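Local structure of citrate synthase (Metallosphaera sedula, 6ABX) at residues L37-F43 with D170-M174; A69-S73 with P142-H148; V234-V238 with R288-I292. The protein probably catalyses the condensation of acetyl-CoA with oxaloacetate and water to give citrate and CoA, the entry reaction of the tricarboxylic acid cycle. All blocks are in the same frame, centred on the assembly; numbering follows the deposited sequence.

Interaction 1 (L37-F43 with D170-M174); sequences LASFSNF and DVSLM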
# COMPACT_ATOMS: atom_id res chain seq x y z
N LEU A 37 5.76 29.02 8.80
CA LEU A 37 4.59 28.29 9.25
C LEU A 37 4.80 27.83 10.69
O LEU A 37 3.91 27.87 11.51
CB LEU A 37 4.33 27.10 8.31
CG LEU A 37 4.03 27.50 6.88
CD1 LEU A 37 3.88 26.30 5.98
CD2 LEU A 37 2.79 28.36 6.84
N ALA A 38 6.02 27.38 11.03
CA ALA A 38 6.29 26.99 12.40
C ALA A 38 6.20 28.16 13.38
O ALA A 38 5.76 28.02 14.50
CB ALA A 38 7.64 26.34 12.44
N SER A 39 6.65 29.34 12.96
CA SER A 39 6.58 30.52 13.77
C SER A 39 5.15 30.97 14.02
O SER A 39 4.84 31.45 15.13
CB SER A 39 7.35 31.66 13.16
OG SER A 39 8.74 31.33 13.08
N PHE A 40 4.33 30.98 12.97
CA PHE A 40 3.10 31.74 13.01
C PHE A 40 1.84 30.92 12.77
O PHE A 40 0.72 31.40 13.10
CB PHE A 40 3.16 32.86 11.99
CG PHE A 40 4.36 33.75 12.10
CD1 PHE A 40 4.66 34.43 13.27
CD2 PHE A 40 5.21 33.89 11.04
CE1 PHE A 40 5.82 35.19 13.37
CE2 PHE A 40 6.31 34.72 11.10
CZ PHE A 40 6.61 35.36 12.27
N SER A 41 1.95 29.71 12.21
CA SER A 41 0.76 28.98 11.78
C SER A 41 0.36 27.90 12.80
O SER A 41 0.82 27.91 14.00
CB SER A 41 1.00 28.42 10.38
OG SER A 41 -0.21 27.87 9.84
N ASN A 42 -0.60 27.03 12.43
CA ASN A 42 -1.07 26.01 13.32
C ASN A 42 -1.48 24.79 12.49
O ASN A 42 -1.58 24.91 11.25
CB ASN A 42 -2.18 26.50 14.25
CG ASN A 42 -3.30 27.12 13.44
OD1 ASN A 42 -4.03 26.41 12.77
ND2 ASN A 42 -3.39 28.44 13.48
N PHE A 43 -1.66 23.65 13.15
CA PHE A 43 -1.99 22.39 12.48
C PHE A 43 -3.14 22.56 11.46
O PHE A 43 -2.98 22.27 10.25
CB PHE A 43 -2.36 21.29 13.46
CG PHE A 43 -2.66 19.97 12.83
CD1 PHE A 43 -3.88 19.67 12.27
CD2 PHE A 43 -1.69 18.98 12.86
CE1 PHE A 43 -4.15 18.41 11.76
CE2 PHE A 43 -1.95 17.73 12.34
CZ PHE A 43 -3.17 17.45 11.80
N ASP A 170 1.92 20.96 18.14
CA ASP A 170 1.38 21.52 16.93
C ASP A 170 2.50 21.74 15.89
O ASP A 170 2.41 21.35 14.73
CB ASP A 170 0.67 22.82 17.28
CG ASP A 170 -0.39 23.15 16.28
OD1 ASP A 170 -1.41 22.36 16.20
OD2 ASP A 170 -0.15 24.11 15.57
N VAL A 171 3.59 22.37 16.29
CA VAL A 171 4.72 22.56 15.40
C VAL A 171 5.33 21.22 14.97
O VAL A 171 5.58 21.02 13.74
CB VAL A 171 5.78 23.46 16.05
CG1 VAL A 171 7.07 23.51 15.21
CG2 VAL A 171 5.24 24.85 16.28
N SER A 172 5.57 20.29 15.92
CA SER A 172 6.11 19.03 15.56
C SER A 172 5.27 18.27 14.52
O SER A 172 5.85 17.70 13.57
CB SER A 172 6.34 18.18 16.80
OG SER A 172 7.03 18.94 17.76
N LEU A 173 3.92 18.33 14.61
CA LEU A 173 3.07 17.73 13.60
C LEU A 173 3.15 18.50 12.27
O LEU A 173 3.31 17.85 11.20
CB LEU A 173 1.62 17.67 14.10
CG LEU A 173 1.39 16.75 15.30
CD1 LEU A 173 -0.01 16.95 15.85
CD2 LEU A 173 1.64 15.30 14.92
N MET A 174 3.17 19.86 12.28
CA MET A 174 3.22 20.61 10.99
C MET A 174 4.49 20.21 10.23
O MET A 174 4.51 20.04 8.99
CB MET A 174 3.22 22.15 11.20
CG MET A 174 1.90 22.71 11.66
SD MET A 174 1.86 24.56 11.81
CE MET A 174 2.70 24.75 13.36
O HOH W 1 1.09 26.28 16.39
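Asp170 turns its carboxylate onto the backbone N of Phe43, the first residue of helix 43-52. OD2 receives the stronger bond on its syn side (Phe43 N to Asp170 OD2 2.9 Å), 21° out of the carboxylate plane; OD1 adds a weak second one and is also bonded to Ser149. A water bridges Asp170 OD2 and Ser41 O, and Asn42, the N-cap, turns its OD1 to the N of Glu45. An anion suits this place, since it probably gains from the positive end of the helix dipole.

Beside the carboxylate, the extended chi2 of Met174 (-177°) carries SD to the Asn42 backbone (SD to Asn42 C 3.4 Å), and the bend at chi3 turns CE toward the carbonyl oxygens of Leu37 and Ser41. The flexible, unbranched methionine chain suits this bent course. The Phe43 ring, its CG anti to N (chi1 -178°), presents an edge to Leu173, with CD2 3.8 Å from Leu173 CB. At the other end, the small Ala38 brings its CB 4.0 Å from Val171 CG1, letting the backbones approach closely.

The turn between helices 34-40 and 43-52, its Phe43 N bonded by a buried aspartate, thus packs on helix 163-174 within the largely helical citrate synthase fold.

Interaction 2 (A69-S73 with P142-H148); sequences AEERS and PDPSLSH
Arg72 reaches across to the loop 142-148 and grips one carbonyl oxygen, Leu146 O, end-on with two nitrogens. Both bonds, from Arg72 NH1 and from Arg72 NH2 to Leu146 O, measure 2.9 Å, and the oxygen lies practically in the guanidinium plane. The donors approach from the same face of the carbonyl plane, tilted from it by 28° and 20°. With the chain extended from CG to NE, the guanidinium lies with one face over Ala69 CA, in its own turn, and reaches the other loop with its end nitrogens. NE continues the polar network through a water that also bonds to His148 ND1. Arginine suits this place because one flat group can address a backbone oxygen and a water together.

Apolar contacts flank these bonds. The Arg72 methylenes run past Pro142 in the opposite sense, CB lying 3.7 Å from Pro142 CB. Ala69, with its small side chain, packs CB 4.4 Å from Pro144 CB. With an alanine here in place of Arg72, Leu146 O would probably lose these two donors and a gap would open beside Pro142.

Within the second loop, Asp143 OD1 accepts from Ser145 N (3.0 Å) and from Ser145 OG (2.7 Å), both from above the carboxylate plane; OD2 pairs with Arg160.

The arrangement joins two type I beta turns, 69-72 and 143-146, the second reinforced by an Asx turn, and ties together two interhelical loops at the periphery of the helical fold.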
# COMPACT_ATOMS: atom_id res chain seq x y z
N ALA A 69 -12.88 18.71 13.89
CA ALA A 69 -13.13 18.40 15.29
C ALA A 69 -14.34 17.45 15.41
O ALA A 69 -14.39 16.56 16.27
CB ALA A 69 -13.34 19.66 16.07
N GLU A 70 -15.34 17.66 14.53
CA GLU A 70 -16.55 16.86 14.56
C GLU A 70 -16.41 15.51 13.80
O GLU A 70 -17.40 14.75 13.76
CB GLU A 70 -17.71 17.68 13.99
CG GLU A 70 -18.08 18.87 14.83
CD GLU A 70 -18.63 18.63 16.22
OE1 GLU A 70 -18.62 19.58 17.01
OE2 GLU A 70 -19.14 17.49 16.50
N GLU A 71 -15.21 15.11 13.34
CA GLU A 71 -15.02 13.88 12.60
C GLU A 71 -14.03 12.92 13.31
O GLU A 71 -13.59 11.94 12.73
CB GLU A 71 -14.52 14.18 11.19
CG GLU A 71 -15.55 14.95 10.41
CD GLU A 71 -16.52 14.13 9.60
OE1 GLU A 71 -17.24 14.78 8.84
OE2 GLU A 71 -16.51 12.84 9.72
N ARG A 72 -13.80 13.18 14.59
CA ARG A 72 -12.74 12.49 15.38
C ARG A 72 -13.13 11.13 15.97
O ARG A 72 -12.20 10.40 16.40
CB ARG A 72 -12.26 13.37 16.52
CG ARG A 72 -11.45 14.58 16.07
CD ARG A 72 -11.19 15.47 17.26
NE ARG A 72 -10.46 16.65 16.92
CZ ARG A 72 -10.49 17.79 17.59
NH1 ARG A 72 -11.06 17.84 18.79
NH2 ARG A 72 -9.88 18.85 17.08
N SER A 73 -14.43 10.79 16.04
CA SER A 73 -14.90 9.56 16.71
C SER A 73 -14.59 8.35 15.85
O SER A 73 -14.67 8.47 14.61
CB SER A 73 -16.41 9.55 16.96
OG SER A 73 -16.70 10.53 17.88
N PRO A 142 -12.49 11.84 22.18
CA PRO A 142 -12.16 13.17 21.71
C PRO A 142 -13.14 14.24 22.18
O PRO A 142 -14.35 13.96 22.30
CB PRO A 142 -12.22 13.11 20.17
CG PRO A 142 -12.68 11.71 19.84
CD PRO A 142 -12.73 10.89 21.12
N ASP A 143 -12.59 15.42 22.39
CA ASP A 143 -13.34 16.59 22.83
C ASP A 143 -13.38 17.58 21.68
O ASP A 143 -12.38 18.22 21.34
CB ASP A 143 -12.77 17.20 24.10
CG ASP A 143 -13.50 18.43 24.61
OD1 ASP A 143 -14.37 18.97 23.86
OD2 ASP A 143 -13.25 18.81 25.76
N PRO A 144 -14.54 17.68 21.00
CA PRO A 144 -14.66 18.49 19.80
C PRO A 144 -14.62 20.00 20.05
O PRO A 144 -14.36 20.74 19.11
CB PRO A 144 -15.94 17.95 19.14
CG PRO A 144 -16.75 17.48 20.30
CD PRO A 144 -15.77 16.93 21.32
N SER A 145 -14.55 20.45 21.31
CA SER A 145 -14.31 21.85 21.62
C SER A 145 -12.83 22.21 21.59
O SER A 145 -12.47 23.39 21.63
CB SER A 145 -14.91 22.22 22.98
OG SER A 145 -14.14 21.65 24.02
N LEU A 146 -11.95 21.21 21.50
CA LEU A 146 -10.54 21.43 21.53
C LEU A 146 -9.98 21.41 20.11
O LEU A 146 -10.44 20.65 19.32
CB LEU A 146 -9.87 20.35 22.39
CG LEU A 146 -10.28 20.29 23.85
CD1 LEU A 146 -9.50 19.17 24.56
CD2 LEU A 146 -9.99 21.65 24.49
N SER A 147 -8.92 22.19 19.89
CA SER A 147 -8.19 22.12 18.62
C SER A 147 -7.38 20.82 18.53
O SER A 147 -7.29 20.05 19.45
CB SER A 147 -7.33 23.32 18.44
OG SER A 147 -8.20 24.44 18.17
N HIS A 148 -6.89 20.56 17.32
CA HIS A 148 -6.32 19.24 17.00
C HIS A 148 -5.26 18.84 18.01
O HIS A 148 -5.30 17.71 18.50
CB HIS A 148 -5.77 19.23 15.57
CG HIS A 148 -5.12 17.97 15.18
ND1 HIS A 148 -5.82 16.97 14.56
CD2 HIS A 148 -3.85 17.53 15.36
CE1 HIS A 148 -4.99 15.97 14.31
NE2 HIS A 148 -3.79 16.27 14.80
O HOH W 2 -8.77 17.25 14.31

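Interaction 3 (V234-V238 with R288-I292); sequences VEKYV and RVEEI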
# COMPACT_ATOMS: atom_id res chain seq x y z
N VAL A 234 28.70 10.84 26.73
CA VAL A 234 28.44 10.98 25.31
C VAL A 234 29.68 10.65 24.45
O VAL A 234 29.60 9.89 23.45
CB VAL A 234 27.96 12.40 24.99
CG1 VAL A 234 28.13 12.71 23.53
CG2 VAL A 234 26.54 12.59 25.47
N GLU A 235 30.85 11.21 24.83
CA GLU A 235 32.04 11.07 23.99
C GLU A 235 32.44 9.59 23.92
O GLU A 235 32.83 9.07 22.83
CB GLU A 235 33.14 12.00 24.49
CG GLU A 235 32.70 13.46 24.50
CD GLU A 235 31.63 13.96 25.50
OE1 GLU A 235 31.02 15.03 25.21
OE2 GLU A 235 31.37 13.32 26.60
N LYS A 236 32.36 8.90 25.05
CA LYS A 236 32.70 7.48 25.14
C LYS A 236 31.73 6.61 24.33
O LYS A 236 32.14 5.72 23.60
CB LYS A 236 32.79 7.02 26.59
CG LYS A 236 34.02 7.61 27.28
CD LYS A 236 34.51 6.87 28.52
CE LYS A 236 36.02 6.96 28.69
NZ LYS A 236 36.70 5.77 28.09
N TYR A 237 30.43 6.88 24.43
CA TYR A 237 29.44 6.08 23.71
C TYR A 237 29.62 6.25 22.19
O TYR A 237 29.51 5.27 21.43
CB TYR A 237 28.04 6.47 24.16
CG TYR A 237 26.91 5.72 23.48
CD1 TYR A 237 26.46 6.17 22.26
CD2 TYR A 237 26.30 4.63 24.07
CE1 TYR A 237 25.39 5.56 21.62
CE2 TYR A 237 25.22 4.00 23.45
CZ TYR A 237 24.80 4.45 22.20
OH TYR A 237 23.74 3.87 21.56
N VAL A 238 29.84 7.50 21.77
CA VAL A 238 29.96 7.83 20.38
C VAL A 238 31.24 7.14 19.87
O VAL A 238 31.28 6.61 18.75
CB VAL A 238 29.94 9.35 20.15
CG1 VAL A 238 30.43 9.72 18.76
CG2 VAL A 238 28.55 9.91 20.40
N ARG A 288 24.86 17.39 22.99
CA ARG A 288 26.27 16.98 22.93
C ARG A 288 26.55 16.03 21.77
O ARG A 288 27.56 16.20 21.07
CB ARG A 288 26.74 16.38 24.26
CG ARG A 288 26.89 17.39 25.37
CD ARG A 288 26.75 16.73 26.72
NE ARG A 288 27.59 17.28 27.78
CZ ARG A 288 28.73 16.70 28.18
NH1 ARG A 288 29.41 15.90 27.37
NH2 ARG A 288 29.15 16.90 29.41
N VAL A 289 25.66 15.05 21.52
CA VAL A 289 25.83 14.18 20.40
C VAL A 289 25.82 14.98 19.10
O VAL A 289 26.63 14.75 18.18
CB VAL A 289 24.75 13.08 20.35
CG1 VAL A 289 24.80 12.32 19.04
CG2 VAL A 289 24.85 12.14 21.53
N GLU A 290 24.88 15.94 19.03
CA GLU A 290 24.77 16.76 17.83
C GLU A 290 26.09 17.51 17.56
O GLU A 290 26.59 17.48 16.43
CB GLU A 290 23.59 17.74 17.97
CG GLU A 290 23.21 18.40 16.67
CD GLU A 290 22.71 19.82 16.83
OE1 GLU A 290 22.17 20.41 15.86
OE2 GLU A 290 22.92 20.37 17.92
N GLU A 291 26.67 18.09 18.61
CA GLU A 291 27.92 18.89 18.52
C GLU A 291 29.08 18.04 17.96
O GLU A 291 29.75 18.45 17.03
CB GLU A 291 28.34 19.45 19.87
CG GLU A 291 27.39 20.49 20.44
CD GLU A 291 27.73 21.03 21.84
OE1 GLU A 291 28.38 20.31 22.64
OE2 GLU A 291 27.32 22.18 22.13
N ILE A 292 29.24 16.83 18.49
CA ILE A 292 30.33 15.90 18.07
C ILE A 292 30.10 15.42 16.65
O ILE A 292 31.00 15.36 15.80
CB ILE A 292 30.47 14.72 19.06
CG1 ILE A 292 30.81 15.20 20.46
CG2 ILE A 292 31.47 13.70 18.56
CD1 ILE A 292 30.46 14.18 21.54
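Val234 and Ile292 meet at the centre of the apolar contact, their side chains running alongside in opposite senses. Val234 CG1 comes within 3.4 Å of Ile292 CD1, tighter than usual for two carbons, and lies 3.9 Å from Val289 CG2. One helical turn on, Val238 CG1 rests 4.1 Å from Ile292 CG2. The branch directions explain this spread: the Ile292 CG2 branch stands anti to N and faces Val238, whereas CG1 takes the other course and carries CD1 to Val234. Beta-branched residues suit the seam because they put methyl groups close to the helix backbone. Ile228 of helix 220-228 also covers Val234 and Val289.

The polar contact lies at the more exposed side. Glu235 bends at chi2 (69°), and its CG passes 3.8 Å from Ile292 CD1 before the carboxylate forms a salt bridge, Glu235 OE1 to Arg288 NH1 at 2.8 Å. OE1 lies near the guanidinium plane, at its edge, although the carboxylate and guanidinium planes are turned 51° apart. Arg288 is long enough to serve both kinds of contact: its CB packs 4.0 Å from Val234 CG2, and its far end also has a long, weak ion pair with Asp232.

The segments of helices 234-243 and 277-297 cross at -58°. This is helix-helix packing with an apolar seam and a salt bridge at its exposed side, beside the acetyl-CoA-binding residues of citrate synthase: Leu248, near Val238, and Phe251, near Val289.

Overall arrangement
Interactions 1 and 2 are neighbours, their centres 18 Å apart, and interaction 2 is nested along the chain within the loop closed by interaction 1. They touch through His148, whose ring stacks with Phe43, with Phe43 CZ 3.3 Å from His148 NE2. Interaction 3 follows later in the sequence, its centre 30 Å from interaction 1 and 42 Å from interaction 2. Between side chains, Val171 lies about 8 Å from the oxaloacetate-binding Arg262, and Leu173 and His148 about 9 and 11 Å from Arg332; Met174 is about 13 Å from bound citrate. Val238 and Val289 of interaction 3 instead lie about 4 Å, side chain to side chain, from the acetyl-CoA-binding Leu248 and Phe251 respectively.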